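Local coordinates for protein RNA-dependent RNA polymerase (Taggert virus, PDB 6DX3) that probably acts as a deubiquitinating cysteine protease through its viral OTU domain, removing ubiquitin from modified proteins, at residues A[41-53]-A[151-164]. Residues are numbered along the deposited sequence; the frame is centred on the assembly and turned at random.
Sequences LYHSLACGMIEEQ and YDYLKPRGNQRTAV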
ATOM      1  N   LEU A  41       3.413   0.203   7.217  1.00 27.17           N
ATOM      2  CA  LEU A  41       2.608   0.481   6.029  1.00 25.60           C
ATOM      3  C   LEU A  41       2.603   1.973   5.722  1.00 24.09           C
ATOM      4  O   LEU A  41       2.817   2.385   4.576  1.00 21.15           O
ATOM      5  CB  LEU A  41       1.177  -0.030   6.204  1.00 24.63           C
ATOM      6  CG  LEU A  41       0.268   0.377   5.037  1.00 27.85           C
ATOM      7  CD1 LEU A  41       0.668  -0.351   3.757  1.00 27.10           C
ATOM      8  CD2 LEU A  41      -1.201   0.149   5.345  1.00 23.54           C
ATOM      9  N   TYR A  42       2.380   2.800   6.748  1.00 27.04           N
ATOM     10  CA  TYR A  42       2.315   4.244   6.548  1.00 25.27           C
ATOM     11  C   TYR A  42       3.682   4.834   6.231  1.00 24.16           C
ATOM     12  O   TYR A  42       3.772   5.803   5.470  1.00 24.15           O
ATOM     13  CB  TYR A  42       1.701   4.905   7.780  1.00 25.48           C
ATOM     14  CG  TYR A  42       0.371   4.296   8.158  1.00 27.59           C
ATOM     15  CD1 TYR A  42      -0.727   4.418   7.315  1.00 27.39           C
ATOM     16  CD2 TYR A  42       0.213   3.590   9.342  1.00 30.53           C
ATOM     17  CE1 TYR A  42      -1.948   3.860   7.643  1.00 28.83           C
ATOM     18  CE2 TYR A  42      -1.009   3.027   9.682  1.00 33.49           C
ATOM     19  CZ  TYR A  42      -2.086   3.165   8.824  1.00 31.37           C
ATOM     20  OH  TYR A  42      -3.304   2.615   9.144  1.00 32.58           O
ATOM     21  N   HIS A  43       4.751   4.273   6.805  1.00 26.16           N
ATOM     22  CA  HIS A  43       6.104   4.664   6.416  1.00 24.00           C
ATOM     23  C   HIS A  43       6.324   4.439   4.924  1.00 24.74           C
ATOM     24  O   HIS A  43       6.804   5.329   4.212  1.00 22.56           O
ATOM     25  CB  HIS A  43       7.135   3.865   7.217  1.00 25.37           C
ATOM     26  CG  HIS A  43       7.324   4.338   8.624  1.00 27.35           C
ATOM     27  ND1 HIS A  43       7.876   5.565   8.931  1.00 27.40           N
ATOM     28  CD2 HIS A  43       7.060   3.739   9.808  1.00 29.45           C
ATOM     29  CE1 HIS A  43       7.933   5.703  10.243  1.00 29.47           C
ATOM     30  NE2 HIS A  43       7.443   4.610  10.799  1.00 30.83           N
ATOM     31  N   SER A  44       5.980   3.242   4.437  1.00 25.29           N
ATOM     32  CA  SER A  44       6.238   2.900   3.043  1.00 27.18           C
ATOM     33  C   SER A  44       5.363   3.701   2.090  1.00 25.18           C
ATOM     34  O   SER A  44       5.806   4.044   0.990  1.00 25.62           O
ATOM     35  CB  SER A  44       6.030   1.400   2.827  1.00 30.19           C
ATOM     36  OG  SER A  44       4.807   0.979   3.403  1.00 31.78           O
ATOM     37  N   LEU A  45       4.126   4.007   2.489  1.00 23.34           N
ATOM     38  CA  LEU A  45       3.292   4.891   1.682  1.00 21.40           C
ATOM     39  C   LEU A  45       3.842   6.315   1.678  1.00 21.41           C
ATOM     40  O   LEU A  45       3.798   6.999   0.648  1.00 21.26           O
ATOM     41  CB  LEU A  45       1.854   4.867   2.193  1.00 20.00           C
ATOM     42  CG  LEU A  45       1.079   3.575   1.924  1.00 19.03           C
ATOM     43  CD1 LEU A  45      -0.315   3.644   2.532  1.00 20.69           C
ATOM     44  CD2 LEU A  45       1.005   3.303   0.433  1.00 17.65           C
ATOM     45  N   ALA A  46       4.363   6.781   2.816  1.00 22.10           N
ATOM     46  CA  ALA A  46       5.000   8.095   2.839  1.00 22.94           C
ATOM     47  C   ALA A  46       6.263   8.111   1.991  1.00 25.01           C
ATOM     48  O   ALA A  46       6.601   9.144   1.399  1.00 26.34           O
ATOM     49  CB  ALA A  46       5.327   8.509   4.275  1.00 23.13           C
ATOM     50  N   CYS A  47       6.968   6.979   1.917  1.00 25.20           N
ATOM     51  CA  CYS A  47       8.173   6.901   1.101  1.00 28.64           C
ATOM     52  C   CYS A  47       7.860   7.107  -0.374  1.00 29.74           C
ATOM     53  O   CYS A  47       8.690   7.642  -1.118  1.00 32.85           O
ATOM     54  CB  CYS A  47       8.866   5.554   1.318  1.00 30.75           C
ATOM     55  SG  CYS A  47      10.528   5.437   0.621  1.00 36.95           S
ATOM     56  N   GLY A  48       6.672   6.696  -0.815  1.00 27.00           N
ATOM     57  CA  GLY A  48       6.269   6.911  -2.190  1.00 28.31           C
ATOM     58  C   GLY A  48       5.684   8.273  -2.489  1.00 26.86           C
ATOM     59  O   GLY A  48       5.575   8.636  -3.663  1.00 26.78           O
ATOM     60  N   MET A  49       5.308   9.033  -1.460  1.00 27.19           N
ATOM     61  CA  MET A  49       4.665  10.328  -1.634  1.00 27.90           C
ATOM     62  C   MET A  49       5.552  11.514  -1.287  1.00 30.68           C
ATOM     63  O   MET A  49       5.327  12.606  -1.811  1.00 32.80           O
ATOM     64  CB  MET A  49       3.394  10.413  -0.779  1.00 25.66           C
ATOM     65  CG  MET A  49       2.314   9.407  -1.143  1.00 26.01           C
ATOM     66  SD  MET A  49       1.420   9.840  -2.646  1.00 27.89           S
ATOM     67  CE  MET A  49       0.647  11.376  -2.156  1.00 27.61           C
ATOM     68  N   ILE A  50       6.541  11.340  -0.413  1.00 30.45           N
ATOM     69  CA  ILE A  50       7.380  12.439   0.060  1.00 32.65           C
ATOM     70  C   ILE A  50       8.834  12.109  -0.255  1.00 35.68           C
ATOM     71  O   ILE A  50       9.362  11.092   0.213  1.00 34.67           O
ATOM     72  CB  ILE A  50       7.187  12.700   1.563  1.00 30.77           C
ATOM     73  CG1 ILE A  50       5.699  12.841   1.898  1.00 27.31           C
ATOM     74  CG2 ILE A  50       7.946  13.948   1.986  1.00 34.58           C
ATOM     75  CD1 ILE A  50       5.418  13.000   3.383  1.00 26.67           C
ATOM     76  N   GLU A  51       9.479  12.970  -1.046  1.00 39.97           N
ATOM     77  CA  GLU A  51      10.886  12.757  -1.373  1.00 45.37           C
ATOM     78  C   GLU A  51      11.775  12.977  -0.154  1.00 46.76           C
ATOM     79  O   GLU A  51      12.713  12.206   0.083  1.00 49.47           O
ATOM     80  CB  GLU A  51      11.300  13.674  -2.525  1.00 50.46           C
ATOM     81  CG  GLU A  51      12.711  13.440  -3.050  1.00 56.52           C
ATOM     82  CD  GLU A  51      12.881  12.080  -3.709  1.00 58.17           C
ATOM     83  OE1 GLU A  51      13.975  11.491  -3.575  1.00 61.67           O
ATOM     84  OE2 GLU A  51      11.926  11.599  -4.358  1.00 55.87           O
ATOM     85  N   GLU A  52      11.499  14.016   0.633  1.00 46.39           N
ATOM     86  CA  GLU A  52      12.229  14.258   1.879  1.00 48.33           C
ATOM     87  C   GLU A  52      11.498  13.612   3.059  1.00 45.22           C
ATOM     88  O   GLU A  52      11.013  14.279   3.975  1.00 44.40           O
ATOM     89  CB  GLU A  52      12.424  15.754   2.100  1.00 52.55           C
ATOM     90  CG  GLU A  52      13.189  16.446   0.988  1.00 57.76           C
ATOM     91  CD  GLU A  52      14.607  15.929   0.850  1.00 61.96           C
ATOM     92  OE1 GLU A  52      15.480  16.376   1.624  1.00 65.27           O
ATOM     93  OE2 GLU A  52      14.846  15.073  -0.029  1.00 62.18           O
ATOM     94  N   GLN A  53      11.427  12.281   3.019  1.00 42.52           N
ATOM     95  CA  GLN A  53      10.715  11.540   4.053  1.00 38.69           C
ATOM     96  C   GLN A  53      11.388  11.724   5.408  1.00 39.03           C
ATOM     97  O   GLN A  53      12.615  11.641   5.525  1.00 40.60           O
ATOM     98  CB  GLN A  53      10.646  10.054   3.694  1.00 37.88           C
ATOM     99  CG  GLN A  53       9.812   9.223   4.667  1.00 36.38           C
ATOM    100  CD  GLN A  53       9.905   7.731   4.406  1.00 38.12           C
ATOM    101  OE1 GLN A  53      10.664   7.283   3.546  1.00 40.93           O
ATOM    102  NE2 GLN A  53       9.131   6.952   5.152  1.00 36.63           N
ATOM    103  N   TYR A 151       5.723  -4.059   5.947  1.00 23.23           N
ATOM    104  CA  TYR A 151       5.643  -3.431   4.632  1.00 22.33           C
ATOM    105  C   TYR A 151       6.924  -2.655   4.369  1.00 22.70           C
ATOM    106  O   TYR A 151       7.388  -1.907   5.234  1.00 21.59           O
ATOM    107  CB  TYR A 151       4.442  -2.481   4.532  1.00 21.32           C
ATOM    108  CG  TYR A 151       3.101  -3.146   4.321  1.00 22.24           C
ATOM    109  CD1 TYR A 151       2.676  -3.509   3.047  1.00 22.40           C
ATOM    110  CD2 TYR A 151       2.248  -3.386   5.391  1.00 23.05           C
ATOM    111  CE1 TYR A 151       1.449  -4.104   2.845  1.00 21.10           C
ATOM    112  CE2 TYR A 151       1.014  -3.979   5.199  1.00 23.57           C
ATOM    113  CZ  TYR A 151       0.621  -4.339   3.921  1.00 22.03           C
ATOM    114  OH  TYR A 151      -0.604  -4.935   3.723  1.00 21.12           O
ATOM    115  N   ASP A 152       7.489  -2.829   3.178  1.00 23.25           N
ATOM    116  CA  ASP A 152       8.615  -2.028   2.727  1.00 26.14           C
ATOM    117  C   ASP A 152       8.239  -1.325   1.429  1.00 25.68           C
ATOM    118  O   ASP A 152       7.296  -1.718   0.736  1.00 24.47           O
ATOM    119  CB  ASP A 152       9.879  -2.878   2.510  1.00 27.75           C
ATOM    120  CG  ASP A 152      10.551  -3.278   3.813  1.00 29.77           C
ATOM    121  OD1 ASP A 152      10.695  -2.423   4.711  1.00 30.33           O
ATOM    122  OD2 ASP A 152      10.935  -4.458   3.938  1.00 31.31           O
ATOM    123  N   TYR A 153       8.984  -0.271   1.110  1.00 26.28           N
ATOM    124  CA  TYR A 153       8.808   0.445  -0.145  1.00 26.07           C
ATOM    125  C   TYR A 153       9.668  -0.187  -1.230  1.00 27.16           C
ATOM    126  O   TYR A 153      10.777  -0.655  -0.964  1.00 27.96           O
ATOM    127  CB  TYR A 153       9.178   1.921   0.013  1.00 26.98           C
ATOM    128  CG  TYR A 153       8.939   2.737  -1.239  1.00 26.89           C
ATOM    129  CD1 TYR A 153       7.648   3.041  -1.651  1.00 27.08           C
ATOM    130  CD2 TYR A 153       9.999   3.199  -2.009  1.00 27.32           C
ATOM    131  CE1 TYR A 153       7.417   3.781  -2.794  1.00 27.79           C
ATOM    132  CE2 TYR A 153       9.776   3.948  -3.157  1.00 28.09           C
ATOM    133  CZ  TYR A 153       8.480   4.235  -3.542  1.00 28.90           C
ATOM    134  OH  TYR A 153       8.236   4.972  -4.678  1.00 30.97           O
ATOM    135  N   LEU A 154       9.145  -0.202  -2.454  1.00 27.23           N
ATOM    136  CA  LEU A 154       9.872  -0.696  -3.616  1.00 27.19           C
ATOM    137  C   LEU A 154      10.066   0.457  -4.591  1.00 29.43           C
ATOM    138  O   LEU A 154       9.089   1.053  -5.057  1.00 29.87           O
ATOM    139  CB  LEU A 154       9.130  -1.856  -4.287  1.00 26.25           C
ATOM    140  CG  LEU A 154       9.037  -3.159  -3.487  1.00 26.34           C
ATOM    141  CD1 LEU A 154       8.039  -4.115  -4.131  1.00 27.66           C
ATOM    142  CD2 LEU A 154      10.403  -3.819  -3.356  1.00 26.98           C
ATOM    143  N   LYS A 155      11.322   0.768  -4.889  1.00 30.17           N
ATOM    144  CA  LYS A 155      11.665   1.843  -5.801  1.00 30.89           C
ATOM    145  C   LYS A 155      12.231   1.268  -7.086  1.00 31.46           C
ATOM    146  O   LYS A 155      13.155   0.444  -7.028  1.00 32.13           O
ATOM    147  CB  LYS A 155      12.686   2.785  -5.155  1.00 32.28           C
ATOM    148  CG  LYS A 155      13.413   3.695  -6.129  1.00 34.73           C
ATOM    149  CD  LYS A 155      14.642   4.306  -5.474  1.00 36.90           C
ATOM    150  CE  LYS A 155      15.602   4.864  -6.506  1.00 39.63           C
ATOM    151  NZ  LYS A 155      17.025   4.595  -6.154  1.00 41.21           N
ATOM    152  N   PRO A 156      11.700   1.653  -8.248  1.00 31.50           N
ATOM    153  CA  PRO A 156      12.213   1.120  -9.517  1.00 32.44           C
ATOM    154  C   PRO A 156      13.723   1.280  -9.620  1.00 33.30           C
ATOM    155  O   PRO A 156      14.285   2.308  -9.236  1.00 34.06           O
ATOM    156  CB  PRO A 156      11.479   1.951 -10.572  1.00 32.53           C
ATOM    157  CG  PRO A 156      10.205   2.350  -9.902  1.00 30.57           C
ATOM    158  CD  PRO A 156      10.542   2.545  -8.448  1.00 30.00           C
ATOM    159  N   ARG A 157      14.375   0.237 -10.140  1.00 61.79           N
ATOM    160  CA  ARG A 157      15.834   0.160 -10.114  1.00 64.59           C
ATOM    161  C   ARG A 157      16.468   1.323 -10.866  1.00 69.42           C
ATOM    162  O   ARG A 157      17.411   1.954 -10.373  1.00 69.94           O
ATOM    163  CB  ARG A 157      16.290  -1.177 -10.703  1.00 67.69           C
ATOM    164  CG  ARG A 157      17.169  -2.006  -9.781  1.00 66.20           C
ATOM    165  CD  ARG A 157      17.757  -3.207 -10.508  1.00 70.63           C
ATOM    166  NE  ARG A 157      18.586  -4.030  -9.631  1.00 70.34           N
ATOM    167  CZ  ARG A 157      19.237  -5.120 -10.025  1.00 74.13           C
ATOM    168  NH1 ARG A 157      19.967  -5.807  -9.156  1.00 74.15           N
ATOM    169  NH2 ARG A 157      19.159  -5.527 -11.285  1.00 78.65           N
ATOM    170  N   GLY A 158      15.969   1.622 -12.061  1.00 73.58           N
ATOM    171  CA  GLY A 158      16.540   2.682 -12.864  1.00 79.05           C
ATOM    172  C   GLY A 158      15.878   4.029 -12.661  1.00 77.82           C
ATOM    173  O   GLY A 158      15.539   4.712 -13.632  1.00 82.06           O
ATOM    174  N   ASN A 159      15.692   4.428 -11.404  1.00 73.12           N
ATOM    175  CA  ASN A 159      15.063   5.700 -11.082  1.00 72.93           C
ATOM    176  C   ASN A 159      15.935   6.471 -10.103  1.00 72.48           C
ATOM    177  O   ASN A 159      16.687   5.886  -9.318  1.00 71.55           O
ATOM    178  CB  ASN A 159      13.659   5.504 -10.494  1.00 68.29           C
ATOM    179  CG  ASN A 159      12.567   5.686 -11.530  1.00 71.61           C
ATOM    180  OD1 ASN A 159      12.835   6.071 -12.668  1.00 77.26           O
ATOM    181  ND2 ASN A 159      11.325   5.421 -11.138  1.00 68.55           N
ATOM    182  N   GLN A 160      15.831   7.798 -10.167  1.00 73.66           N
ATOM    183  CA  GLN A 160      16.600   8.692  -9.310  1.00 72.76           C
ATOM    184  C   GLN A 160      15.784   9.245  -8.152  1.00 66.97           C
ATOM    185  O   GLN A 160      16.314   9.407  -7.049  1.00 64.42           O
ATOM    186  CB  GLN A 160      17.168   9.851 -10.137  1.00 79.77           C
ATOM    187  CG  GLN A 160      18.673   9.784 -10.349  1.00 84.32           C
ATOM    188  CD  GLN A 160      19.113   8.478 -10.979  1.00 84.55           C
ATOM    189  OE1 GLN A 160      18.548   8.030 -11.976  1.00 86.11           O
ATOM    190  NE2 GLN A 160      20.126   7.856 -10.392  1.00 83.40           N
ATOM    191  N   ARG A 161      14.507   9.539  -8.373  1.00 64.39           N
ATOM    192  CA  ARG A 161      13.622   9.979  -7.306  1.00 58.74           C
ATOM    193  C   ARG A 161      12.963   8.766  -6.665  1.00 52.27           C
ATOM    194  O   ARG A 161      12.465   7.881  -7.366  1.00 52.40           O
ATOM    195  CB  ARG A 161      12.558  10.942  -7.834  1.00 60.38           C
ATOM    196  CG  ARG A 161      13.007  12.397  -7.897  1.00 65.23           C
ATOM    197  CD  ARG A 161      13.512  12.756  -9.282  1.00 73.31           C
ATOM    198  NE  ARG A 161      14.558  13.774  -9.248  1.00 79.50           N
ATOM    199  CZ  ARG A 161      15.197  14.220 -10.324  1.00 87.56           C
ATOM    200  NH1 ARG A 161      14.894  13.734 -11.519  1.00 90.86           N
ATOM    201  NH2 ARG A 161      16.137  15.147 -10.209  1.00 92.95           N
ATOM    202  N   THR A 162      12.972   8.726  -5.333  1.00 47.33           N
ATOM    203  CA  THR A 162      12.335   7.621  -4.625  1.00 43.34           C
ATOM    204  C   THR A 162      10.818   7.739  -4.687  1.00 41.61           C
ATOM    205  O   THR A 162      10.121   6.777  -5.032  1.00 41.37           O
ATOM    206  CB  THR A 162      12.822   7.578  -3.177  1.00 39.90           C
ATOM    207  OG1 THR A 162      14.249   7.442  -3.159  1.00 42.85           O
ATOM    208  CG2 THR A 162      12.199   6.409  -2.434  1.00 35.33           C
ATOM    209  N   ALA A 163      10.289   8.915  -4.365  1.00 41.50           N
ATOM    210  CA  ALA A 163       8.855   9.126  -4.446  1.00 40.92           C
ATOM    211  C   ALA A 163       8.412   9.240  -5.902  1.00 46.72           C
ATOM    212  O   ALA A 163       9.214   9.453  -6.814  1.00 50.16           O
ATOM    213  CB  ALA A 163       8.451  10.382  -3.672  1.00 40.05           C
ATOM    214  N   VAL A 164       7.107   9.086  -6.110  1.00 47.31           N
ATOM    215  CA  VAL A 164       6.517   9.188  -7.437  1.00 53.32           C
ATOM    216  C   VAL A 164       6.057  10.621  -7.670  1.00 58.89           C
ATOM    217  O   VAL A 164       6.144  11.461  -6.768  1.00 57.01           O
ATOM    218  CB  VAL A 164       5.352   8.194  -7.593  1.00 50.79           C
ATOM    219  CG1 VAL A 164       5.846   6.777  -7.350  1.00 48.66           C
ATOM    220  CG2 VAL A 164       4.233   8.547  -6.626  1.00 46.98           C
TER
HETATM  221  O   HOH W   1      15.725   9.757  -3.922  1.00 41.93           O
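Helix 41-49 runs nearly parallel to strand 151-156, with axes 14° apart and 6.9 Å at closest approach, and the chain after the strand turns back to meet G48 and E51. L41 lays CD1 over the centre of the Y151 ring, 3.6 Å from its centroid, in a CH-pi contact. S44 packs CB on the strand backbone where D152 joins Y153, and its OG lies near Y151 CB. C47 has SG anti to its backbone N (chi1 -169°), which carries the sulfur obliquely beside the Y153 ring, 3.5 Å from CD2. The same sulfur touches T162 CG2. G48 brings CA to 3.4 Å from Y153 CE1. The Y153 hydroxyl donates to T162 O at 2.6 Å, tying the strand to the returning chain. V164 N bonds to G48 O at 2.9 Å, nearly straight at 171°. E51 OE2 accepts from A163 N at 3.1 Å, on the syn side but well out of the carboxylate plane. A weak bond joins T162 N to E51 OE1. Y151 and Y153 are buried. This is helix-on-sheet packing in the OTU fold: strand 151-156 lies between strands 142-147 and 29-32, and L41 also touches helix 102-112, while Y42 and A46 meet helix 57-72.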